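Local coordinates for protein ZYG-9 (Caenorhabditis elegans, PDB 2OF3) that organises microtubules and spindle poles during mitosis and meiosis in the one-cell embryo and is required for default positioning of the nucleus in oocytes, at residues W91-F96 / V134-L139; K22-N27 / I36-T41; K106-C111 / R153-V158. One frame throughout, in Å; residues are numbered along the deposited sequence.

In the fold
Contacts 1 and 3 belong to the buried core, their centres about 8 and 9 Å from the centre of the chain, whereas the centre of contact 2 lies about 19 Å from it and is partly buried. Segment 91-96, on helix 85-95 and running to Phe96, packs on helix 127-139 in contact 1, and helix 101-120 on helix 146-163 in contact 3. Their segments alternate along the chain and touch, for example through Val107 on Phe96 and Ile155 on Leu137. Contact 2 instead lays an irregular N-terminal segment on helix 33-44 and reaches contact 1 through Trp26. The two core contacts are apolar across their segments, while contact 2 combines a buried indole with a glutamine amide lying beside backbone.

Contact 1. Residues W91-F96 / V134-L139; sequences WCTLRF and VPYLLL
The Phe96 ring meets Tyr136 at its edge: the tyrosine CB lies in the plane of the ring, 3.9 Å from Phe96 CD2. One face of the same ring lies against a carbonyl of the preceding turn, Cys92 O, 3.5 Å above the plane and displaced toward the rim. Further contacts come in obliquely, Tyr136 O at 3.5 Å from Phe96 CD2 and Leu137 CA at 3.6 Å from Phe96 CE2, which brings the phenyl group right up to the backbone of helix 127-139. Its far end then reaches the leucine side chain, Phe96 CZ standing 4.0 Å from Leu137 CD1. The two segments belong to neighbouring parts of the alpha-solenoid of HEAT-type repeats that characterises a TOG domain, and the residues that touch here are all buried. A second point of packing is the methyl of Thr93, whose CG2 sits 3.8 Å from Tyr136 CB and approaches the phenol ring obliquely. With chi1 at 65° the threonine turns OG1 back toward its own helix, where it hydrogen-bonds Lys90 O, and leaves the methyl to face the tyrosine. Around this point the backbones come close, with 6.0 Å between Thr93 CA and Tyr136 CA. The phenol OH is hydrogen-bonded to Phe28 O, and the two aromatic rings of that pair meet with their planes about 35° apart.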
loop_
_atom_site.group_PDB
_atom_site.type_symbol
_atom_site.label_atom_id
_atom_site.label_comp_id
_atom_site.label_asym_id
_atom_site.label_seq_id
_atom_site.Cartn_x
_atom_site.Cartn_y
_atom_site.Cartn_z
ATOM N N TRP A 91 -7.977 -10.938 0.987
ATOM C CA TRP A 91 -8.662 -11.419 -0.211
ATOM C C TRP A 91 -8.397 -10.503 -1.415
ATOM O O TRP A 91 -8.153 -10.993 -2.502
ATOM C CB TRP A 91 -10.161 -11.543 0.077
ATOM C CG TRP A 91 -10.902 -12.137 -1.096
ATOM C CD1 TRP A 91 -11.099 -13.474 -1.359
ATOM C CD2 TRP A 91 -11.509 -11.397 -2.202
ATOM N NE1 TRP A 91 -11.806 -13.604 -2.541
ATOM C CE2 TRP A 91 -12.075 -12.362 -3.080
ATOM C CE3 TRP A 91 -11.626 -10.013 -2.520
ATOM C CZ2 TRP A 91 -12.775 -11.992 -4.287
ATOM C CZ3 TRP A 91 -12.327 -9.634 -3.707
ATOM C CH2 TRP A 91 -12.886 -10.641 -4.578
ATOM N N CYS A 92 -8.446 -9.185 -1.233
ATOM C CA CYS A 92 -8.092 -8.222 -2.266
ATOM C C CYS A 92 -6.642 -8.399 -2.741
ATOM O O CYS A 92 -6.402 -8.291 -3.945
ATOM C CB CYS A 92 -8.314 -6.775 -1.771
ATOM S SG CYS A 92 -10.104 -6.323 -1.512
ATOM N N THR A 93 -5.678 -8.717 -1.853
ATOM C CA THR A 93 -4.316 -8.925 -2.329
ATOM C C THR A 93 -4.212 -10.102 -3.297
ATOM O O THR A 93 -3.353 -10.085 -4.179
ATOM C CB THR A 93 -3.242 -9.119 -1.185
ATOM O OG1 THR A 93 -3.531 -10.339 -0.490
ATOM C CG2 THR A 93 -3.256 -7.969 -0.193
ATOM N N LEU A 94 -5.053 -11.135 -3.121
ATOM C CA LEU A 94 -5.084 -12.295 -4.025
ATOM C C LEU A 94 -5.484 -11.849 -5.435
ATOM O O LEU A 94 -4.905 -12.319 -6.441
ATOM C CB LEU A 94 -6.059 -13.349 -3.497
ATOM C CG LEU A 94 -5.805 -14.015 -2.141
ATOM C CD1 LEU A 94 -6.845 -15.070 -1.933
ATOM C CD2 LEU A 94 -4.427 -14.614 -2.092
ATOM N N ARG A 95 -6.443 -10.930 -5.494
ATOM C CA ARG A 95 -6.828 -10.257 -6.739
ATOM C C ARG A 95 -5.758 -9.416 -7.358
ATOM O O ARG A 95 -5.787 -9.217 -8.555
ATOM C CB ARG A 95 -8.089 -9.398 -6.572
ATOM C CG ARG A 95 -9.274 -10.143 -5.986
ATOM C CD ARG A 95 -9.654 -11.347 -6.862
ATOM N NE ARG A 95 -9.837 -12.454 -5.951
ATOM C CZ ARG A 95 -9.208 -13.612 -5.991
ATOM N NH1 ARG A 95 -8.391 -13.918 -6.947
ATOM N NH2 ARG A 95 -9.471 -14.487 -5.063
ATOM N N PHE A 96 -4.784 -8.939 -6.601
ATOM C CA PHE A 96 -3.647 -8.218 -7.190
ATOM C C PHE A 96 -2.727 -9.066 -8.067
ATOM O O PHE A 96 -1.921 -8.516 -8.815
ATOM C CB PHE A 96 -2.814 -7.466 -6.109
ATOM C CG PHE A 96 -3.586 -6.393 -5.378
ATOM C CD1 PHE A 96 -4.773 -5.871 -5.907
ATOM C CD2 PHE A 96 -3.142 -5.907 -4.149
ATOM C CE1 PHE A 96 -5.526 -4.877 -5.220
ATOM C CE2 PHE A 96 -3.862 -4.909 -3.444
ATOM C CZ PHE A 96 -5.076 -4.391 -3.993
ATOM N N VAL A 134 -0.248 -3.444 2.498
ATOM C CA VAL A 134 0.461 -2.374 1.801
ATOM C C VAL A 134 1.492 -2.854 0.792
ATOM O O VAL A 134 1.492 -2.323 -0.304
ATOM C CB VAL A 134 1.018 -1.287 2.789
ATOM C CG1 VAL A 134 1.880 -0.181 2.004
ATOM C CG2 VAL A 134 -0.155 -0.648 3.526
ATOM N N PRO A 135 2.391 -3.811 1.133
ATOM C CA PRO A 135 3.364 -4.268 0.157
ATOM C C PRO A 135 2.740 -4.793 -1.123
ATOM O O PRO A 135 3.341 -4.625 -2.242
ATOM C CB PRO A 135 4.177 -5.344 0.932
ATOM C CG PRO A 135 4.114 -4.873 2.329
ATOM C CD PRO A 135 2.647 -4.436 2.437
ATOM N N TYR A 136 1.548 -5.381 -1.023
ATOM C CA TYR A 136 0.903 -5.881 -2.257
ATOM C C TYR A 136 0.189 -4.780 -2.999
ATOM O O TYR A 136 0.164 -4.799 -4.227
ATOM C CB TYR A 136 -0.082 -6.996 -1.953
ATOM C CG TYR A 136 0.635 -8.124 -1.281
ATOM C CD1 TYR A 136 1.462 -8.966 -2.021
ATOM C CD2 TYR A 136 0.531 -8.304 0.112
ATOM C CE1 TYR A 136 2.198 -10.010 -1.390
ATOM C CE2 TYR A 136 1.267 -9.342 0.784
ATOM C CZ TYR A 136 2.075 -10.170 0.003
ATOM O OH TYR A 136 2.766 -11.157 0.626
ATOM N N LEU A 137 -0.402 -3.827 -2.272
ATOM C CA LEU A 137 -1.052 -2.676 -2.926
ATOM C C LEU A 137 -0.023 -1.911 -3.733
ATOM O O LEU A 137 -0.350 -1.396 -4.831
ATOM C CB LEU A 137 -1.711 -1.737 -1.919
ATOM C CG LEU A 137 -2.309 -0.438 -2.477
ATOM C CD1 LEU A 137 -3.657 -0.705 -3.198
ATOM C CD2 LEU A 137 -2.479 0.492 -1.325
ATOM N N LEU A 138 1.205 -1.825 -3.212
ATOM C CA LEU A 138 2.282 -1.123 -3.921
ATOM C C LEU A 138 2.695 -1.765 -5.242
ATOM O O LEU A 138 3.199 -1.065 -6.147
ATOM C CB LEU A 138 3.491 -0.857 -2.995
ATOM C CG LEU A 138 3.207 0.074 -1.833
ATOM C CD1 LEU A 138 4.452 0.172 -0.986
ATOM C CD2 LEU A 138 2.748 1.447 -2.285
ATOM N N LEU A 139 2.447 -3.057 -5.414
ATOM C CA LEU A 139 2.629 -3.673 -6.712
ATOM C C LEU A 139 1.781 -2.995 -7.817
ATOM O O LEU A 139 2.215 -2.881 -8.975
ATOM C CB LEU A 139 2.298 -5.176 -6.679
ATOM C CG LEU A 139 3.169 -6.067 -5.772
ATOM C CD1 LEU A 139 2.604 -7.541 -5.724
ATOM C CD2 LEU A 139 4.659 -6.023 -6.203
#

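Contact 2. Residues K22-N27 / I36-T41; sequences KLVKWN and ISQLQT
Gln38 gives up the most surface in this contact, extending from helix 33-44 to the backbone of Leu23 and Val24. Its CG stands anti to the backbone N (chi1 175°) and the chain stays extended beyond it, which carries the amide across to the irregular segment 22-27. There Gln38 CD lies 3.7 Å from Val24 CG2, the two side chains running past each other in opposite directions. On the Leu23 side the methyl CD2 of Leu23 packs against the amide carbon, Gln38 CD, at 3.8 Å. Trp26 follows in buried area. The six-membered part of its indole reaches Leu39, with Trp26 CH2 3.9 Å from both Leu39 CB and Leu39 CD2, and the two side chains cross at about a right angle. The indole is held from several directions: NE1 is hydrogen-bonded to Thr93 OG1 on helix 85-95, Lys90 makes a cation-pi contact, and Phe28 meets the ring edge-to-face. Leu39 is fastened to the same neighbour, packing on Leu87, Lys90 and Leu94, so that the tryptophan and the leucine together close against helix 85-95. Whereas Trp26 is buried, Gln38 and Val24 remain partly exposed, Val24 at the margin. Trp26 also forms the centre of an inverse gamma turn, a three-residue kink closed by a weak bond from Asn27 N to Lys25 O, set in the loop that joins helix 10-19 to helix 33-44.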
loop_
_atom_site.group_PDB
_atom_site.type_symbol
_atom_site.label_atom_id
_atom_site.label_comp_id
_atom_site.label_asym_id
_atom_site.label_seq_id
_atom_site.Cartn_x
_atom_site.Cartn_y
_atom_site.Cartn_z
ATOM N N LYS A 22 0.587 -18.745 15.437
ATOM C CA LYS A 22 -0.429 -19.727 15.189
ATOM C C LYS A 22 -1.227 -19.414 13.913
ATOM O O LYS A 22 -2.233 -20.067 13.618
ATOM C CB LYS A 22 -1.326 -19.815 16.427
ATOM C CG LYS A 22 -0.671 -20.668 17.530
ATOM C CD LYS A 22 -1.464 -20.542 18.832
ATOM C CE LYS A 22 -2.884 -21.098 18.724
ATOM N NZ LYS A 22 -3.417 -21.523 20.026
ATOM N N LEU A 23 -0.802 -18.381 13.190
ATOM C CA LEU A 23 -1.253 -18.115 11.823
ATOM C C LEU A 23 -0.027 -17.864 10.994
ATOM O O LEU A 23 0.937 -17.248 11.484
ATOM C CB LEU A 23 -2.238 -16.918 11.752
ATOM C CG LEU A 23 -3.578 -17.142 12.480
ATOM C CD1 LEU A 23 -4.323 -15.867 12.598
ATOM C CD2 LEU A 23 -4.402 -18.167 11.693
ATOM N N VAL A 24 -0.042 -18.327 9.741
ATOM C CA VAL A 24 1.046 -18.074 8.818
ATOM C C VAL A 24 0.949 -16.616 8.372
ATOM O O VAL A 24 -0.176 -16.067 8.235
ATOM C CB VAL A 24 1.107 -19.016 7.594
ATOM C CG1 VAL A 24 1.021 -20.519 8.022
ATOM C CG2 VAL A 24 0.003 -18.742 6.609
ATOM N N LYS A 25 2.110 -16.010 8.144
ATOM C CA LYS A 25 2.209 -14.587 7.869
ATOM C C LYS A 25 1.997 -14.309 6.388
ATOM O O LYS A 25 2.526 -15.009 5.524
ATOM C CB LYS A 25 3.569 -14.049 8.316
ATOM C CG LYS A 25 3.790 -14.090 9.820
ATOM C CD LYS A 25 5.139 -13.499 10.195
ATOM C CE LYS A 25 5.671 -14.114 11.480
ATOM N NZ LYS A 25 4.735 -13.917 12.620
ATOM N N TRP A 26 1.216 -13.275 6.113
ATOM C CA TRP A 26 0.817 -12.925 4.765
ATOM C C TRP A 26 1.977 -12.170 4.110
ATOM O O TRP A 26 1.985 -10.921 3.995
ATOM C CB TRP A 26 -0.409 -12.042 4.887
ATOM C CG TRP A 26 -1.306 -12.120 3.680
ATOM C CD1 TRP A 26 -1.424 -11.193 2.718
ATOM C CD2 TRP A 26 -2.219 -13.176 3.350
ATOM N NE1 TRP A 26 -2.380 -11.570 1.812
ATOM C CE2 TRP A 26 -2.871 -12.798 2.169
ATOM C CE3 TRP A 26 -2.577 -14.390 3.972
ATOM C CZ2 TRP A 26 -3.828 -13.611 1.533
ATOM C CZ3 TRP A 26 -3.519 -15.208 3.343
ATOM C CH2 TRP A 26 -4.166 -14.800 2.164
ATOM N N ASN A 27 2.998 -12.925 3.709
ATOM C CA ASN A 27 4.275 -12.331 3.274
ATOM C C ASN A 27 4.882 -13.123 2.117
ATOM O O ASN A 27 6.092 -13.054 1.886
ATOM C CB ASN A 27 5.250 -12.209 4.468
ATOM C CG ASN A 27 5.686 -13.594 5.017
ATOM O OD1 ASN A 27 5.227 -14.669 4.561
ATOM N ND2 ASN A 27 6.564 -13.568 5.987
ATOM N N ILE A 36 -4.159 -19.291 1.007
ATOM C CA ILE A 36 -5.553 -19.251 0.582
ATOM C C ILE A 36 -6.418 -20.103 1.498
ATOM O O ILE A 36 -7.514 -19.666 1.875
ATOM C CB ILE A 36 -5.706 -19.686 -0.929
ATOM C CG1 ILE A 36 -4.983 -18.705 -1.855
ATOM C CG2 ILE A 36 -7.218 -19.822 -1.348
ATOM C CD1 ILE A 36 -4.658 -19.363 -3.258
ATOM N N SER A 37 -5.952 -21.303 1.860
ATOM C CA SER A 37 -6.794 -22.174 2.756
ATOM C C SER A 37 -6.947 -21.527 4.116
ATOM O O SER A 37 -8.018 -21.657 4.721
ATOM C CB SER A 37 -6.187 -23.565 3.066
ATOM O OG SER A 37 -6.036 -24.328 1.896
ATOM N N GLN A 38 -5.879 -20.893 4.626
ATOM C CA GLN A 38 -5.976 -20.225 5.945
ATOM C C GLN A 38 -7.019 -19.093 5.859
ATOM O O GLN A 38 -7.872 -18.948 6.746
ATOM C CB GLN A 38 -4.605 -19.663 6.378
ATOM C CG GLN A 38 -4.671 -18.845 7.676
ATOM C CD GLN A 38 -3.309 -18.370 8.110
ATOM O OE1 GLN A 38 -2.863 -17.203 7.768
ATOM N NE2 GLN A 38 -2.585 -19.262 8.807
ATOM N N LEU A 39 -6.923 -18.269 4.824
ATOM C CA LEU A 39 -7.897 -17.181 4.654
ATOM C C LEU A 39 -9.318 -17.676 4.545
ATOM O O LEU A 39 -10.230 -17.125 5.166
ATOM C CB LEU A 39 -7.557 -16.318 3.417
ATOM C CG LEU A 39 -8.494 -15.129 3.076
ATOM C CD1 LEU A 39 -8.414 -14.140 4.178
ATOM C CD2 LEU A 39 -8.053 -14.486 1.763
ATOM N N GLN A 40 -9.521 -18.738 3.760
ATOM C CA GLN A 40 -10.849 -19.324 3.614
ATOM C C GLN A 40 -11.430 -19.867 4.910
ATOM O O GLN A 40 -12.584 -19.688 5.163
ATOM C CB GLN A 40 -10.744 -20.368 2.524
ATOM C CG GLN A 40 -11.987 -21.128 2.240
ATOM C CD GLN A 40 -11.721 -22.086 1.097
ATOM O OE1 GLN A 40 -10.554 -22.435 0.821
ATOM N NE2 GLN A 40 -12.784 -22.470 0.393
ATOM N N THR A 41 -10.629 -20.507 5.760
ATOM C CA THR A 41 -11.037 -20.918 7.107
ATOM C C THR A 41 -11.386 -19.725 7.963
ATOM O O THR A 41 -12.417 -19.742 8.631
ATOM C CB THR A 41 -9.908 -21.716 7.796
ATOM O OG1 THR A 41 -9.737 -22.948 7.091
ATOM C CG2 THR A 41 -10.186 -22.032 9.269
#

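Contact 3. Residues K106-C111 / R153-V158; sequences KVLELC and RDIVNV
Ile155 projects its CD1 methyl against helix 101-120, where Leu108 and Cys111, one turn apart, receive it. The closest approach is to backbone, 3.5 Å from Ile155 CD1 to Leu108 O. Beside it Leu108 CD2 lies 3.8 Å from Ile155 CD1, and the leucine and isoleucine side chains cross at about a right angle. On the next turn Cys111 CB sits 3.9 Å from the same CD1, so this one methyl takes most of the packing against helix 101-120. The isoleucine reaches this place with chi2 at 148°, some 30° short of a fully extended chain. At the nearest pass of the backbones, Cys111 CA and Ile155 CA are 7.1 Å apart. Outside this first shell, helix 127-139 adds to the packing: Leu137 touches Leu108, Ile155 and Val156, and Phe133 touches Cys111. Cys92 of helix 85-95 also rests on Cys111. Just before Ile155 on helix 146-163, Arg153 turns to helix 181-198, packing on Leu189, Val190 and Tyr193, and makes a weak hydrogen bond to Asn157, with 3.5 Å between Arg153 NH1 and Asn157 OD1. Since the three residues that touch are buried and no hydrogen bond or salt bridge crosses between segments 106-111 and 153-158, the association of these two solenoid helices here rests on van der Waals fit and the burial of apolar surface.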
loop_
_atom_site.group_PDB
_atom_site.type_symbol
_atom_site.label_atom_id
_atom_site.label_comp_id
_atom_site.label_asym_id
_atom_site.label_seq_id
_atom_site.Cartn_x
_atom_site.Cartn_y
_atom_site.Cartn_z
ATOM N N LYS A 106 -13.003 -2.788 -9.333
ATOM C CA LYS A 106 -13.928 -2.998 -8.214
ATOM C C LYS A 106 -13.210 -3.410 -6.931
ATOM O O LYS A 106 -13.708 -3.148 -5.841
ATOM C CB LYS A 106 -14.946 -4.116 -8.502
ATOM C CG LYS A 106 -15.974 -3.822 -9.631
ATOM C CD LYS A 106 -16.835 -2.623 -9.267
ATOM C CE LYS A 106 -17.529 -2.049 -10.510
ATOM N NZ LYS A 106 -18.748 -1.365 -10.016
ATOM N N VAL A 107 -12.108 -4.144 -7.063
ATOM C CA VAL A 107 -11.274 -4.463 -5.885
ATOM C C VAL A 107 -10.779 -3.173 -5.267
ATOM O O VAL A 107 -10.887 -2.985 -4.071
ATOM C CB VAL A 107 -10.092 -5.375 -6.237
ATOM C CG1 VAL A 107 -9.101 -5.425 -5.071
ATOM C CG2 VAL A 107 -10.589 -6.795 -6.633
ATOM N N LEU A 108 -10.292 -2.235 -6.090
ATOM C CA LEU A 108 -9.736 -1.002 -5.536
ATOM C C LEU A 108 -10.790 -0.140 -4.906
ATOM O O LEU A 108 -10.524 0.561 -3.940
ATOM C CB LEU A 108 -8.928 -0.231 -6.592
ATOM C CG LEU A 108 -7.721 -1.057 -7.066
ATOM C CD1 LEU A 108 -7.162 -0.273 -8.227
ATOM C CD2 LEU A 108 -6.646 -1.171 -5.959
ATOM N N GLU A 109 -12.014 -0.208 -5.433
ATOM C CA GLU A 109 -13.140 0.505 -4.838
ATOM C C GLU A 109 -13.444 -0.061 -3.484
ATOM O O GLU A 109 -13.684 0.705 -2.539
ATOM C CB GLU A 109 -14.341 0.358 -5.752
ATOM C CG GLU A 109 -15.611 0.859 -5.238
ATOM C CD GLU A 109 -16.754 0.567 -6.235
ATOM O OE1 GLU A 109 -16.486 0.236 -7.420
ATOM O OE2 GLU A 109 -17.916 0.693 -5.823
ATOM N N LEU A 110 -13.426 -1.389 -3.360
ATOM C CA LEU A 110 -13.565 -1.998 -2.014
ATOM C C LEU A 110 -12.430 -1.591 -1.064
ATOM O O LEU A 110 -12.699 -1.255 0.094
ATOM C CB LEU A 110 -13.715 -3.536 -2.048
ATOM C CG LEU A 110 -13.953 -4.205 -0.689
ATOM C CD1 LEU A 110 -15.225 -3.638 0.023
ATOM C CD2 LEU A 110 -14.068 -5.713 -0.853
ATOM N N CYS A 111 -11.183 -1.606 -1.538
ATOM C CA CYS A 111 -10.033 -1.247 -0.700
ATOM C C CYS A 111 -10.204 0.184 -0.206
ATOM O O CYS A 111 -9.977 0.464 0.962
ATOM C CB CYS A 111 -8.699 -1.354 -1.477
ATOM S SG CYS A 111 -8.255 -3.052 -1.878
ATOM N N ARG A 153 -3.030 5.375 -5.821
ATOM C CA ARG A 153 -2.442 6.417 -5.003
ATOM C C ARG A 153 -3.429 7.007 -4.073
ATOM O O ARG A 153 -3.048 7.387 -2.959
ATOM C CB ARG A 153 -1.791 7.543 -5.819
ATOM C CG ARG A 153 -1.506 8.834 -5.020
ATOM C CD ARG A 153 -0.446 8.680 -3.816
ATOM N NE ARG A 153 0.769 9.206 -4.371
ATOM C CZ ARG A 153 1.311 10.430 -4.264
ATOM N NH1 ARG A 153 0.963 11.411 -3.408
ATOM N NH2 ARG A 153 2.353 10.589 -5.015
ATOM N N ASP A 154 -4.693 7.106 -4.477
ATOM C CA ASP A 154 -5.746 7.608 -3.556
ATOM C C ASP A 154 -5.894 6.702 -2.341
ATOM O O ASP A 154 -6.108 7.203 -1.223
ATOM C CB ASP A 154 -7.120 7.720 -4.231
ATOM C CG ASP A 154 -7.157 8.772 -5.349
ATOM O OD1 ASP A 154 -6.386 9.784 -5.268
ATOM O OD2 ASP A 154 -7.947 8.571 -6.313
ATOM N N ILE A 155 -5.780 5.388 -2.535
ATOM C CA ILE A 155 -5.791 4.455 -1.354
ATOM C C ILE A 155 -4.517 4.630 -0.511
ATOM O O ILE A 155 -4.574 4.688 0.683
ATOM C CB ILE A 155 -5.968 2.946 -1.769
ATOM C CG1 ILE A 155 -7.324 2.707 -2.412
ATOM C CG2 ILE A 155 -5.739 1.959 -0.574
ATOM C CD1 ILE A 155 -7.230 1.603 -3.464
ATOM N N VAL A 156 -3.362 4.768 -1.145
ATOM C CA VAL A 156 -2.128 5.037 -0.416
ATOM C C VAL A 156 -2.283 6.306 0.416
ATOM O O VAL A 156 -1.791 6.357 1.530
ATOM C CB VAL A 156 -0.949 5.152 -1.381
ATOM C CG1 VAL A 156 0.316 5.604 -0.613
ATOM C CG2 VAL A 156 -0.670 3.781 -2.044
ATOM N N ASN A 157 -2.905 7.358 -0.120
ATOM C CA ASN A 157 -3.054 8.651 0.598
ATOM C C ASN A 157 -3.922 8.520 1.855
ATOM O O ASN A 157 -3.639 9.152 2.888
ATOM C CB ASN A 157 -3.645 9.751 -0.331
ATOM C CG ASN A 157 -2.640 10.267 -1.363
ATOM O OD1 ASN A 157 -1.418 10.033 -1.255
ATOM N ND2 ASN A 157 -3.154 10.979 -2.391
ATOM N N VAL A 158 -4.951 7.687 1.806
ATOM C CA VAL A 158 -5.729 7.382 3.044
ATOM C C VAL A 158 -4.892 6.594 4.092
ATOM O O VAL A 158 -4.858 6.950 5.281
ATOM C CB VAL A 158 -7.052 6.623 2.706
ATOM C CG1 VAL A 158 -7.860 6.331 3.955
ATOM C CG2 VAL A 158 -7.895 7.467 1.697
#